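Local coordinates for F5/8 type C domain protein (Bacteroides ovatus, PDB 4ZRX) that is a putative alpha-L-fucosidase, probably hydrolysing alpha-linked fucose from glycans with its TIM-barrel domain, and also carries an F5/8 type C domain, at residues Q41-A46 and G424-L429; R225-G228 and G234-T237; A349-Q354 and E461-E466; D358-N363 and S382-N387; L391-D394 and R400-A403. All coordinates share one frame; numbering follows the deposited sequence.

Interactions 1 and 2 lie about 12 Å apart, centre to centre, both reaching strands of the TIM-barrel sheet; interaction 1 carries the barrel over to the beta-sandwich domain. Interaction 5 spans the two sheets of that sandwich, about 13 Å from interaction 1 between centres, and touches it directly: Gly-424 N lies 2.7 Å from Glu-393 OE2. Interaction 4 closes a more distant corner of the sandwich, about 21 Å from interactions 1 and 5 (centres). Interaction 3 joins the helix that precedes this corner to the loop that follows strand 450-458. The 1,2-ethanediol molecules at interactions 1 and 3 probably come from the crystallisation liquor.

Interaction 1: residues Q41-A46 and G424-L429; sequences QMELTA and GYKRML. With EDO (1,2-ethanediol), chain F.
Gln-41, near the end of helix 34-42, sets its amide beside the ring of Tyr-425. Its OE1 and NE2 both come to 3.5 Å from Tyr-425 CE1, and amide and ring planes stand 86° apart, a van der Waals approach rather than a stack. NE2 has its polar partner within its own helix, Tyr-37 O, while the backbone O of Gln-41 takes a bond from a water that also bonds weakly to Tyr-425 OH. Next to touch is Glu-43, the residue that breaks from the helix with a positive phi of 72°; this turn leaves its extended side chain aimed at 424-429. One carboxylate oxygen takes both donors. Tyr-425 OH donates a hydrogen bond to Glu-43 OE2 over 2.6 Å, on the anti lone pair, and Lys-426 NZ reaches the syn side of OE2 at 2.7 Å, 26° out of the carboxylate plane, as a salt bridge. Glu-43 OE1 accepts from O1 of a 1,2-ethanediol at 2.7 Å, and O2 of that diol receives a weak bond from Lys-426 NZ, so the diol spans the ion pair. Two strong donors on OE2 would probably hold the carboxylate in its ionised form. Beyond Glu-43 the chain enters strand 44-48, which lies between strands 91-97 and 324-328 in parallel pairing. The arrangement is thus a polar interdomain contact, joining a helix-to-strand turn of the TIM barrel to the loop that runs into edge strand 427-431 of the beta-sandwich, consistent with the two-domain build of related alpha-L-fucosidases.

Interaction 2: residues R225-G228 and G234-T237; sequences RWVG and GRET
Arg-235 grips a single backbone oxygen, Val-227 O, with both terminal nitrogens of its guanidinium. The NH1 bond is 3.0 Å and lies in the carbonyl plane on a lone pair, whereas the NH2 bond, 3.1 Å to the same Val-227 O, comes from a donor tilted 23° from that plane. Both are bent, as a fork closing end-on on one atom must be. The arginine chain runs straight from CG to NE to bring its end there. Both terminal nitrogens have further work: NH1 forms a salt bridge with Glu-238, and NH2 also donates to Ala-265 O. Next to this group stands a second guanidinium, that of Arg-225, turned 61° against the first; Arg-225 NH1 and Arg-235 NH1, both donors and not bonded to each other, are 3.5 Å apart. Glu-238 reconciles them, its other oxygen pairing with Arg-225 NH2, while Arg-225 NE is tied to Tyr-283 O. Packing is modest: Val-227 CG2 lies 3.9 Å from Gly-234 CA and 3.6 Å from Arg-235 NH1, the valine and arginine side chains running antiparallel alongside one another. The turn leaving strand 225-226 is thereby tied to the loop that leads on to strand 241-242. Because two cations share one carboxylate and one of them also holds a main-chain carbonyl, the loop is fastened chiefly by charge and hydrogen bonding, with the valine as a small apolar flank.

Interaction 3: residues A349-Q354 and E461-E466; sequences ADYRQQ and EPLQEE. With EDO (1,2-ethanediol), chain G.
Tyr-351 of helix 339-356 carries the contact, polar at its hydroxyl and apolar over its ring. The hydrogen bond runs from Tyr-351 OH to Glu-461 O, short at 2.6 Å; the carbonyl oxygen lies at the edge of the ring, in its plane, and the donor is tilted 29° from the carbonyl plane. With CG anti to the backbone N (chi1 -178°), the ring projects from the helix far enough to reach this oxygen. The apolar part is a CH-pi contact: Leu-463 CD1 sits over one ring face, 3.7 Å from the centroid of the Tyr-351 ring and 15° off its normal, while CD2 approaches CE1 of the tyrosine at 3.6 Å. Ser-312 of helix 308-316 touches both side chains. A separate polar contact lies on the helix itself, where Arg-352 NE donates to O2 of a 1,2-ethanediol at 2.8 Å, with NH2 bonded to Ala-87 O. Further along the loop, Glu-466 N bonds to Glu-465 OE2, which Ser-307 also holds. Replacing Tyr-351 by an alanine would probably leave Glu-461 O without this donor and Leu-463 without the ring it covers, setting this part of the loop free to shift. One aromatic side chain thus holds the start of the loop after strand 450-458 through two different forces: its hydroxyl holds the main chain, its face a leucine methyl.

Interaction 4: residues D358-N363 and S382-N387; sequences DNRVKN and SKSEIN
Arg-360 has the most surface covered here, with its chain folded back at chi2 (-58°) and chi3 (-62°) so that the guanidinium lies edge-on to Ser-384. Side-on, NE and NH2 both donate to Ser-384 OG: the NE bond is 3.0 Å and nearly straight (161°), the NH2 bond 3.2 Å and more bent, and OG lies in the guanidinium plane. The buried serine hydroxyl is itself bonded to Lys-381 O, so OG accepts from the arginine while donating to the main chain. Arg-360 NH2 also comes within 2.7 Å of Ser-382 O. On the far side of the guanidinium, Arg-360 NH1 forms a salt bridge with Asp-358 OD2 at 2.7 Å; that aspartate's other oxygen pairs with Lys-381 NZ. Partners along its rim on several nitrogens would fix the rotation of the group. The aliphatic part of the chain is used too: Ile-386 CG2 packs against Arg-360 CG at 3.9 Å, the side chains crossing at a slant. An Asx turn at Asn-359, whose OD1 accepts from Val-361 N, shapes the backbone that presents the arginine. In the beta-sandwich, the loop after helix 339-356 runs beside strands 374-381 and 450-458, Arg-360 sharing backbone hydrogen bonds with Lys-381 and Ala-457. The chain turns a corner at Ser-382 and Lys-383 into strand 384-386, which pairs antiparallel with strand 433-436.

Interaction 5: residues L391-D394 and R400-A403; sequences LQED and RVEA
Glu-393 and Val-401 lie 7.9 Å apart at their CA atoms, the nearest pair between strand 388-393 and the start of strand 401-410, which belong to different antiparallel sheets of the beta-sandwich. The gap between the sheets is spanned by the glutamate side chain, extended beyond CG, whose OE1 takes two successive backbone N-H groups. Arg-400 N donates to Glu-393 OE1 at 2.8 Å on the syn lone pair; Val-401 N, 3.1 Å from the same Glu-393 OE1, comes from above, 42° out of the carboxylate plane. The hydrocarbon part of the contact is small: Val-401 CG2 rests 3.6 Å from Glu-393 CD, the two side chains passing at an angle. The Arg-400 side chain heads away instead, its guanidinium bonding to Thr-449 O and Lys-397 O, so the arginine is held here through its main chain. On the second oxygen, OE2 accepts from Gly-424 N, which ties the turn ahead of strand 427-431 to the same carboxylate. An alanine in place of Glu-393 would probably leave the N-H groups of Arg-400, Val-401 and Gly-424 without this buried acceptor and open a gap beside Val-401. Just past the contact, Glu-402 and Ala-403 form a classic beta bulge opposite Glu-445. A water closes the arrangement, donating to Glu-393 OE2 at 2.6 Å and to Val-401 O at 2.7 Å.

Interaction 1: residues Q41-A46 and G424-L429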
# COMPACT_ATOMS: atom_id res chain seq x y z
N GLN A 41 -15.79 -6.66 -1.68
CA GLN A 41 -15.52 -8.07 -1.94
C GLN A 41 -14.37 -8.31 -2.85
O GLN A 41 -13.75 -9.39 -2.77
CB GLN A 41 -16.69 -8.84 -2.49
CG GLN A 41 -17.99 -8.59 -1.84
CD GLN A 41 -18.03 -8.94 -0.45
OE1 GLN A 41 -17.70 -10.08 -0.08
NE2 GLN A 41 -18.48 -7.99 0.41
N MSE A 42 -14.04 -7.34 -3.70
CA MSE A 42 -12.88 -7.56 -4.57
C MSE A 42 -11.61 -7.76 -3.83
O MSE A 42 -10.79 -8.56 -4.27
CB MSE A 42 -12.72 -6.41 -5.57
CG MSE A 42 -13.92 -6.20 -6.45
SE MSE A 42 -13.53 -4.88 -7.85
CE MSE A 42 -13.39 -3.37 -6.71
N GLU A 43 -11.37 -6.96 -2.79
CA GLU A 43 -10.23 -6.99 -1.90
C GLU A 43 -8.93 -6.50 -2.51
O GLU A 43 -8.21 -5.77 -1.84
CB GLU A 43 -9.95 -8.37 -1.26
CG GLU A 43 -11.10 -8.92 -0.46
CD GLU A 43 -10.80 -10.22 0.29
OE1 GLU A 43 -9.69 -10.81 0.09
OE2 GLU A 43 -11.74 -10.69 0.98
N LEU A 44 -8.62 -6.97 -3.72
CA LEU A 44 -7.28 -6.80 -4.31
C LEU A 44 -7.42 -6.39 -5.73
O LEU A 44 -7.89 -7.18 -6.55
CB LEU A 44 -6.46 -8.10 -4.21
CG LEU A 44 -5.05 -8.05 -4.73
CD1 LEU A 44 -4.25 -7.12 -3.86
CD2 LEU A 44 -4.50 -9.47 -4.77
N THR A 45 -6.99 -5.18 -6.04
CA THR A 45 -7.16 -4.64 -7.36
C THR A 45 -5.84 -4.06 -7.86
O THR A 45 -4.93 -3.82 -7.08
CB THR A 45 -8.20 -3.57 -7.37
OG1 THR A 45 -7.90 -2.52 -6.44
CG2 THR A 45 -9.56 -4.13 -6.97
N ALA A 46 -5.75 -3.83 -9.15
CA ALA A 46 -4.50 -3.35 -9.75
C ALA A 46 -4.65 -1.99 -10.39
O ALA A 46 -5.58 -1.75 -11.18
CB ALA A 46 -4.03 -4.34 -10.77
N GLY A 424 -15.07 -5.24 10.92
CA GLY A 424 -15.53 -4.76 9.63
C GLY A 424 -15.65 -5.89 8.63
O GLY A 424 -15.97 -7.04 8.96
N TYR A 425 -15.33 -5.57 7.38
CA TYR A 425 -15.35 -6.58 6.37
C TYR A 425 -14.39 -7.73 6.62
O TYR A 425 -14.77 -8.93 6.47
CB TYR A 425 -15.05 -5.95 4.99
CG TYR A 425 -14.88 -6.96 3.92
CD1 TYR A 425 -15.93 -7.67 3.43
CD2 TYR A 425 -13.59 -7.31 3.51
CE1 TYR A 425 -15.74 -8.66 2.45
CE2 TYR A 425 -13.40 -8.26 2.59
CZ TYR A 425 -14.46 -8.93 2.07
OH TYR A 425 -14.20 -9.92 1.16
N LYS A 426 -13.20 -7.41 7.06
CA LYS A 426 -12.15 -8.41 7.28
C LYS A 426 -11.08 -7.80 8.13
O LYS A 426 -10.61 -6.71 7.85
CB LYS A 426 -11.60 -8.90 5.98
CG LYS A 426 -10.62 -10.03 6.06
CD LYS A 426 -10.34 -10.68 4.73
CE LYS A 426 -11.49 -11.52 4.33
NZ LYS A 426 -11.24 -12.36 3.09
N ARG A 427 -10.64 -8.56 9.14
CA ARG A 427 -9.53 -8.18 10.00
C ARG A 427 -8.69 -9.43 10.22
O ARG A 427 -9.25 -10.53 10.51
CB ARG A 427 -10.05 -7.68 11.32
CG ARG A 427 -8.97 -7.35 12.38
CD ARG A 427 -8.04 -6.25 11.95
NE ARG A 427 -7.39 -5.59 13.10
CZ ARG A 427 -6.15 -5.80 13.53
NH1 ARG A 427 -5.25 -6.55 12.91
NH2 ARG A 427 -5.74 -5.10 14.58
N MSE A 428 -7.39 -9.29 10.03
CA MSE A 428 -6.47 -10.39 10.26
C MSE A 428 -5.46 -10.03 11.34
O MSE A 428 -5.01 -8.88 11.44
CB MSE A 428 -5.78 -10.84 9.00
CG MSE A 428 -6.78 -11.35 8.03
SE MSE A 428 -6.18 -12.23 6.41
CE MSE A 428 -5.93 -10.71 5.30
N LEU A 429 -5.14 -11.03 12.14
CA LEU A 429 -4.19 -10.92 13.26
C LEU A 429 -3.12 -11.94 13.11
O LEU A 429 -3.41 -13.13 12.86
CB LEU A 429 -4.92 -11.17 14.57
CG LEU A 429 -5.87 -10.10 15.05
CD1 LEU A 429 -6.65 -10.67 16.23
CD2 LEU A 429 -5.09 -8.83 15.41
C1 EDO F . -8.42 -13.83 1.11
O1 EDO F . -9.68 -13.43 0.52
C2 EDO F . -8.08 -13.17 2.46
O2 EDO F . -8.77 -13.87 3.51
O HOH W 1 -14.43 -11.78 -1.63

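Interaction 2: residues R225-G228 and G234-T237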
# COMPACT_ATOMS: atom_id res chain seq x y z
N ARG A 225 -13.26 5.93 -0.10
CA ARG A 225 -12.46 6.91 0.60
C ARG A 225 -10.98 6.54 0.46
O ARG A 225 -10.58 5.41 0.73
CB ARG A 225 -12.87 6.94 2.09
CG ARG A 225 -11.93 7.61 3.04
CD ARG A 225 -12.51 7.71 4.41
NE ARG A 225 -12.82 6.41 4.99
CZ ARG A 225 -12.04 5.68 5.77
NH1 ARG A 225 -10.80 6.04 6.09
NH2 ARG A 225 -12.51 4.53 6.21
N TRP A 226 -10.16 7.54 0.14
CA TRP A 226 -8.73 7.35 0.18
C TRP A 226 -8.27 7.09 1.61
O TRP A 226 -8.62 7.85 2.48
CB TRP A 226 -8.07 8.62 -0.29
CG TRP A 226 -6.56 8.54 -0.33
CD1 TRP A 226 -5.83 7.54 -0.85
CD2 TRP A 226 -5.62 9.55 0.06
NE1 TRP A 226 -4.49 7.80 -0.73
CE2 TRP A 226 -4.33 9.06 -0.19
CE3 TRP A 226 -5.76 10.81 0.68
CZ2 TRP A 226 -3.18 9.78 0.10
CZ3 TRP A 226 -4.59 11.56 0.95
CH2 TRP A 226 -3.32 11.02 0.65
N VAL A 227 -7.42 6.10 1.83
CA VAL A 227 -7.00 5.74 3.16
C VAL A 227 -6.24 6.91 3.81
O VAL A 227 -6.18 6.90 5.04
CB VAL A 227 -6.17 4.44 3.19
CG1 VAL A 227 -4.82 4.62 2.56
CG2 VAL A 227 -6.08 3.88 4.61
N GLY A 228 -5.59 7.80 3.02
CA GLY A 228 -4.93 8.99 3.60
C GLY A 228 -3.45 8.98 3.48
O GLY A 228 -2.78 9.90 3.94
N GLY A 234 -2.85 0.73 6.15
CA GLY A 234 -4.17 1.11 6.65
C GLY A 234 -4.14 1.36 8.14
O GLY A 234 -3.07 1.61 8.71
N ARG A 235 -5.30 1.30 8.75
CA ARG A 235 -5.44 1.54 10.17
C ARG A 235 -5.86 0.26 10.87
O ARG A 235 -6.77 -0.48 10.40
CB ARG A 235 -6.59 2.50 10.40
CG ARG A 235 -6.38 3.97 9.93
CD ARG A 235 -7.66 4.80 10.10
NE ARG A 235 -7.37 6.15 9.59
CZ ARG A 235 -7.29 6.48 8.31
NH1 ARG A 235 -7.57 5.60 7.34
NH2 ARG A 235 -6.96 7.69 7.98
N GLU A 236 -5.22 -0.01 12.00
CA GLU A 236 -5.72 -1.08 12.88
C GLU A 236 -7.18 -0.86 13.33
O GLU A 236 -7.93 -1.84 13.40
CB GLU A 236 -4.86 -1.21 14.11
CG GLU A 236 -3.48 -1.75 13.76
CD GLU A 236 -2.51 -1.61 14.94
OE1 GLU A 236 -2.20 -0.48 15.27
OE2 GLU A 236 -1.99 -2.60 15.45
N THR A 237 -7.56 0.37 13.60
CA THR A 237 -8.94 0.68 13.93
C THR A 237 -9.49 1.44 12.73
O THR A 237 -9.15 2.63 12.53
CB THR A 237 -9.02 1.57 15.13
OG1 THR A 237 -8.41 0.96 16.25
CG2 THR A 237 -10.47 1.98 15.48

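Interaction 3: residues A349-Q354 and E461-E466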
# COMPACT_ATOMS: atom_id res chain seq x y z
N ALA A 349 1.56 -13.83 -5.29
CA ALA A 349 0.38 -14.67 -5.48
C ALA A 349 0.62 -16.08 -4.91
O ALA A 349 -0.25 -16.64 -4.27
CB ALA A 349 -0.01 -14.77 -6.97
N ASP A 350 1.80 -16.64 -5.13
CA ASP A 350 2.09 -17.98 -4.62
C ASP A 350 2.09 -17.96 -3.08
O ASP A 350 1.58 -18.88 -2.44
CB ASP A 350 3.45 -18.47 -5.11
CG ASP A 350 3.46 -18.84 -6.58
OD1 ASP A 350 2.42 -18.95 -7.23
OD2 ASP A 350 4.58 -19.02 -7.08
N TYR A 351 2.63 -16.89 -2.48
CA TYR A 351 2.63 -16.78 -1.02
C TYR A 351 1.21 -16.71 -0.43
O TYR A 351 0.91 -17.40 0.54
CB TYR A 351 3.46 -15.59 -0.60
CG TYR A 351 3.54 -15.47 0.89
CD1 TYR A 351 4.33 -16.31 1.60
CD2 TYR A 351 2.76 -14.54 1.58
CE1 TYR A 351 4.36 -16.25 3.00
CE2 TYR A 351 2.79 -14.46 2.95
CZ TYR A 351 3.58 -15.32 3.66
OH TYR A 351 3.64 -15.27 5.08
N ARG A 352 0.38 -15.88 -1.00
CA ARG A 352 -1.03 -15.81 -0.55
C ARG A 352 -1.73 -17.15 -0.75
O ARG A 352 -2.47 -17.57 0.12
CB ARG A 352 -1.75 -14.73 -1.26
CG ARG A 352 -1.18 -13.33 -0.98
CD ARG A 352 -2.16 -12.25 -1.31
NE ARG A 352 -2.77 -12.48 -2.62
CZ ARG A 352 -2.22 -12.24 -3.79
NH1 ARG A 352 -1.11 -11.54 -3.88
NH2 ARG A 352 -2.88 -12.61 -4.88
N GLN A 353 -1.53 -17.77 -1.90
CA GLN A 353 -2.19 -19.05 -2.16
C GLN A 353 -1.79 -20.09 -1.10
O GLN A 353 -2.64 -20.80 -0.57
CB GLN A 353 -1.92 -19.60 -3.58
CG GLN A 353 -2.79 -20.90 -3.94
CD GLN A 353 -2.31 -22.28 -3.38
OE1 GLN A 353 -3.13 -23.21 -3.16
NE2 GLN A 353 -1.02 -22.43 -3.15
N GLN A 354 -0.50 -20.20 -0.82
CA GLN A 354 0.03 -21.16 0.15
C GLN A 354 -0.51 -20.84 1.55
O GLN A 354 -0.89 -21.74 2.31
CB GLN A 354 1.57 -21.11 0.17
CG GLN A 354 2.21 -21.65 -1.10
CD GLN A 354 3.62 -21.08 -1.45
OE1 GLN A 354 4.27 -20.36 -0.66
NE2 GLN A 354 4.08 -21.36 -2.67
N GLU A 461 3.75 -18.91 6.38
CA GLU A 461 5.20 -19.02 6.45
C GLU A 461 5.83 -17.62 6.77
O GLU A 461 5.58 -16.63 6.06
CB GLU A 461 5.71 -19.63 5.13
CG GLU A 461 6.93 -20.55 5.19
CD GLU A 461 6.78 -21.75 6.13
OE1 GLU A 461 6.03 -22.72 5.85
OE2 GLU A 461 7.42 -21.70 7.17
N PRO A 462 6.67 -17.52 7.84
CA PRO A 462 7.29 -16.22 8.11
C PRO A 462 8.29 -15.88 7.01
O PRO A 462 8.97 -16.76 6.51
CB PRO A 462 7.98 -16.41 9.47
CG PRO A 462 7.27 -17.59 10.08
CD PRO A 462 6.97 -18.49 8.93
N LEU A 463 8.31 -14.63 6.59
CA LEU A 463 9.17 -14.19 5.51
C LEU A 463 10.31 -13.36 6.05
O LEU A 463 10.15 -12.66 7.04
CB LEU A 463 8.36 -13.33 4.53
CG LEU A 463 7.29 -14.09 3.75
CD1 LEU A 463 6.37 -13.09 3.04
CD2 LEU A 463 7.82 -15.13 2.73
N GLN A 464 11.46 -13.45 5.38
CA GLN A 464 12.64 -12.66 5.70
C GLN A 464 12.68 -11.41 4.84
O GLN A 464 12.34 -11.47 3.64
CB GLN A 464 13.93 -13.43 5.34
CG GLN A 464 14.00 -14.87 5.81
CD GLN A 464 13.71 -14.97 7.29
OE1 GLN A 464 14.08 -14.07 8.07
NE2 GLN A 464 13.02 -16.04 7.70
N GLU A 465 13.14 -10.31 5.41
CA GLU A 465 13.39 -9.10 4.62
C GLU A 465 14.48 -9.35 3.58
O GLU A 465 15.30 -10.26 3.71
CB GLU A 465 13.79 -7.91 5.50
CG GLU A 465 13.54 -6.53 4.82
CD GLU A 465 12.19 -6.45 4.05
OE1 GLU A 465 11.15 -6.11 4.66
OE2 GLU A 465 12.19 -6.72 2.83
N GLU A 466 14.45 -8.53 2.54
CA GLU A 466 15.45 -8.62 1.50
C GLU A 466 16.75 -8.04 2.02
O GLU A 466 16.68 -7.09 2.81
CB GLU A 466 14.98 -7.82 0.29
CG GLU A 466 14.93 -8.69 -0.93
CD GLU A 466 14.26 -8.00 -2.07
OE1 GLU A 466 14.36 -6.75 -2.14
OE2 GLU A 466 13.63 -8.73 -2.85
C1 EDO G . -5.78 -15.49 -1.50
O1 EDO G . -4.74 -16.04 -2.32
C2 EDO G . -5.44 -14.02 -1.24
O2 EDO G . -5.44 -13.23 -2.43

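Interaction 4: residues D358-N363 and S382-N387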
# COMPACT_ATOMS: atom_id res chain seq x y z
N ASP A 358 -5.17 -23.78 3.44
CA ASP A 358 -5.68 -24.68 4.43
C ASP A 358 -6.22 -23.99 5.70
O ASP A 358 -5.51 -23.76 6.67
CB ASP A 358 -4.56 -25.64 4.80
CG ASP A 358 -5.01 -26.75 5.74
OD1 ASP A 358 -6.23 -26.95 5.99
OD2 ASP A 358 -4.15 -27.42 6.25
N ASN A 359 -7.50 -23.63 5.66
CA ASN A 359 -8.16 -23.06 6.79
C ASN A 359 -8.31 -24.12 7.87
O ASN A 359 -8.86 -25.16 7.63
CB ASN A 359 -9.52 -22.56 6.34
CG ASN A 359 -10.29 -21.90 7.42
OD1 ASN A 359 -9.85 -21.74 8.58
ND2 ASN A 359 -11.48 -21.51 7.03
N ARG A 360 -7.80 -23.85 9.04
CA ARG A 360 -7.75 -24.82 10.12
C ARG A 360 -9.00 -24.83 11.00
O ARG A 360 -9.17 -25.74 11.80
CB ARG A 360 -6.50 -24.65 10.97
CG ARG A 360 -5.14 -24.69 10.20
CD ARG A 360 -4.92 -25.99 9.40
NE ARG A 360 -4.90 -27.12 10.28
CZ ARG A 360 -4.61 -28.36 9.90
NH1 ARG A 360 -4.38 -28.66 8.62
NH2 ARG A 360 -4.59 -29.30 10.80
N VAL A 361 -9.85 -23.83 10.86
CA VAL A 361 -11.08 -23.73 11.64
C VAL A 361 -12.12 -24.65 10.94
O VAL A 361 -12.36 -24.53 9.75
CB VAL A 361 -11.61 -22.32 11.71
CG1 VAL A 361 -12.95 -22.22 12.38
CG2 VAL A 361 -10.59 -21.46 12.48
N LYS A 362 -12.75 -25.48 11.75
CA LYS A 362 -13.91 -26.22 11.32
C LYS A 362 -15.11 -25.35 11.74
O LYS A 362 -15.15 -24.77 12.82
CB LYS A 362 -13.96 -27.53 12.11
CG LYS A 362 -12.73 -28.39 12.03
CD LYS A 362 -12.92 -29.71 12.88
CE LYS A 362 -13.87 -30.63 12.19
NZ LYS A 362 -13.96 -31.95 12.88
N ASN A 363 -16.09 -25.31 10.91
CA ASN A 363 -17.35 -24.69 11.26
C ASN A 363 -17.22 -23.23 11.63
O ASN A 363 -17.96 -22.74 12.45
CB ASN A 363 -18.09 -25.53 12.27
CG ASN A 363 -18.11 -27.01 11.86
OD1 ASN A 363 -18.70 -27.37 10.81
ND2 ASN A 363 -17.50 -27.88 12.64
N SER A 382 -7.45 -31.44 13.32
CA SER A 382 -6.39 -32.20 13.95
C SER A 382 -4.98 -31.72 13.61
O SER A 382 -4.66 -31.51 12.43
CB SER A 382 -6.52 -33.71 13.58
OG SER A 382 -5.49 -34.40 14.28
N LYS A 383 -4.17 -31.54 14.66
CA LYS A 383 -2.73 -31.23 14.59
C LYS A 383 -2.50 -29.87 13.95
O LYS A 383 -1.71 -29.75 13.01
CB LYS A 383 -1.94 -32.34 13.86
CG LYS A 383 -1.98 -33.65 14.64
CD LYS A 383 -1.16 -34.72 13.99
CE LYS A 383 -1.00 -35.85 14.97
NZ LYS A 383 -0.39 -37.05 14.34
N SER A 384 -3.31 -28.89 14.34
CA SER A 384 -3.21 -27.52 13.76
C SER A 384 -2.13 -26.74 14.47
O SER A 384 -2.05 -26.84 15.67
CB SER A 384 -4.50 -26.75 13.99
OG SER A 384 -5.49 -27.31 13.19
N GLU A 385 -1.31 -26.04 13.69
CA GLU A 385 -0.37 -25.01 14.12
C GLU A 385 -0.78 -23.76 13.35
O GLU A 385 -0.94 -23.82 12.12
CB GLU A 385 1.06 -25.38 13.72
CG GLU A 385 2.08 -24.35 14.18
CD GLU A 385 3.54 -24.78 13.99
OE1 GLU A 385 3.86 -25.53 13.04
OE2 GLU A 385 4.38 -24.31 14.77
N ILE A 386 -1.01 -22.66 14.06
CA ILE A 386 -1.52 -21.47 13.47
C ILE A 386 -0.74 -20.26 13.93
O ILE A 386 -0.23 -20.22 15.02
CB ILE A 386 -3.03 -21.28 13.78
CG1 ILE A 386 -3.35 -21.28 15.26
CG2 ILE A 386 -3.81 -22.41 13.12
CD1 ILE A 386 -4.72 -20.76 15.57
N ASN A 387 -0.68 -19.25 13.08
CA ASN A 387 -0.13 -17.95 13.41
C ASN A 387 -0.84 -16.77 12.78
O ASN A 387 -0.27 -15.63 12.74
CB ASN A 387 1.37 -17.93 13.07
CG ASN A 387 1.64 -18.16 11.60
OD1 ASN A 387 0.75 -18.13 10.77
ND2 ASN A 387 2.90 -18.33 11.27

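Interaction 5: residues L391-D394 and R400-A403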
# COMPACT_ATOMS: atom_id res chain seq x y z
N LEU A 391 -11.06 -12.67 10.83
CA LEU A 391 -12.40 -12.45 11.31
C LEU A 391 -13.17 -11.59 10.31
O LEU A 391 -12.57 -10.68 9.68
CB LEU A 391 -12.37 -11.75 12.65
CG LEU A 391 -11.39 -12.38 13.65
CD1 LEU A 391 -11.16 -11.42 14.72
CD2 LEU A 391 -11.96 -13.64 14.20
N GLN A 392 -14.50 -11.85 10.22
CA GLN A 392 -15.38 -10.97 9.45
C GLN A 392 -16.67 -10.68 10.20
O GLN A 392 -17.20 -11.61 10.85
CB GLN A 392 -15.75 -11.59 8.10
CG GLN A 392 -14.56 -11.96 7.27
CD GLN A 392 -14.92 -12.41 5.85
OE1 GLN A 392 -15.13 -13.61 5.60
NE2 GLN A 392 -15.04 -11.47 4.94
N GLU A 393 -17.20 -9.47 10.03
CA GLU A 393 -18.53 -9.12 10.47
C GLU A 393 -19.48 -9.12 9.29
O GLU A 393 -19.09 -8.83 8.16
CB GLU A 393 -18.58 -7.67 11.05
CG GLU A 393 -18.11 -7.49 12.38
CD GLU A 393 -18.15 -6.02 12.80
OE1 GLU A 393 -19.19 -5.61 13.33
OE2 GLU A 393 -17.16 -5.29 12.67
N ASP A 394 -20.76 -9.29 9.58
CA ASP A 394 -21.74 -9.13 8.56
C ASP A 394 -22.09 -7.68 8.34
O ASP A 394 -23.13 -7.19 8.88
CB ASP A 394 -23.04 -9.88 8.92
CG ASP A 394 -24.08 -9.80 7.85
OD1 ASP A 394 -23.80 -9.24 6.75
OD2 ASP A 394 -25.23 -10.35 8.12
N ARG A 400 -19.96 -2.91 13.76
CA ARG A 400 -20.34 -2.83 15.18
C ARG A 400 -19.25 -3.17 16.17
O ARG A 400 -19.26 -2.64 17.26
CB ARG A 400 -21.53 -3.75 15.42
CG ARG A 400 -22.70 -3.36 14.51
CD ARG A 400 -23.91 -4.17 14.78
NE ARG A 400 -25.02 -3.75 13.92
CZ ARG A 400 -26.30 -3.97 14.20
NH1 ARG A 400 -26.67 -4.63 15.29
NH2 ARG A 400 -27.22 -3.57 13.33
N VAL A 401 -18.33 -4.04 15.83
CA VAL A 401 -17.30 -4.48 16.77
C VAL A 401 -16.32 -3.35 17.05
O VAL A 401 -15.88 -2.63 16.17
CB VAL A 401 -16.60 -5.77 16.32
CG1 VAL A 401 -15.46 -6.15 17.27
CG2 VAL A 401 -17.62 -6.91 16.27
N GLU A 402 -16.12 -3.14 18.37
CA GLU A 402 -15.23 -2.10 18.86
C GLU A 402 -13.97 -2.60 19.58
O GLU A 402 -12.96 -1.90 19.58
CB GLU A 402 -15.97 -1.16 19.76
CG GLU A 402 -17.04 -0.40 19.05
CD GLU A 402 -17.92 0.41 19.98
OE1 GLU A 402 -18.40 -0.22 20.96
OE2 GLU A 402 -18.14 1.68 19.77
N ALA A 403 -14.04 -3.78 20.20
CA ALA A 403 -12.86 -4.42 20.80
C ALA A 403 -13.07 -5.91 20.92
O ALA A 403 -14.19 -6.36 21.20
CB ALA A 403 -12.60 -3.84 22.19
O HOH W 2 -15.83 -3.19 13.52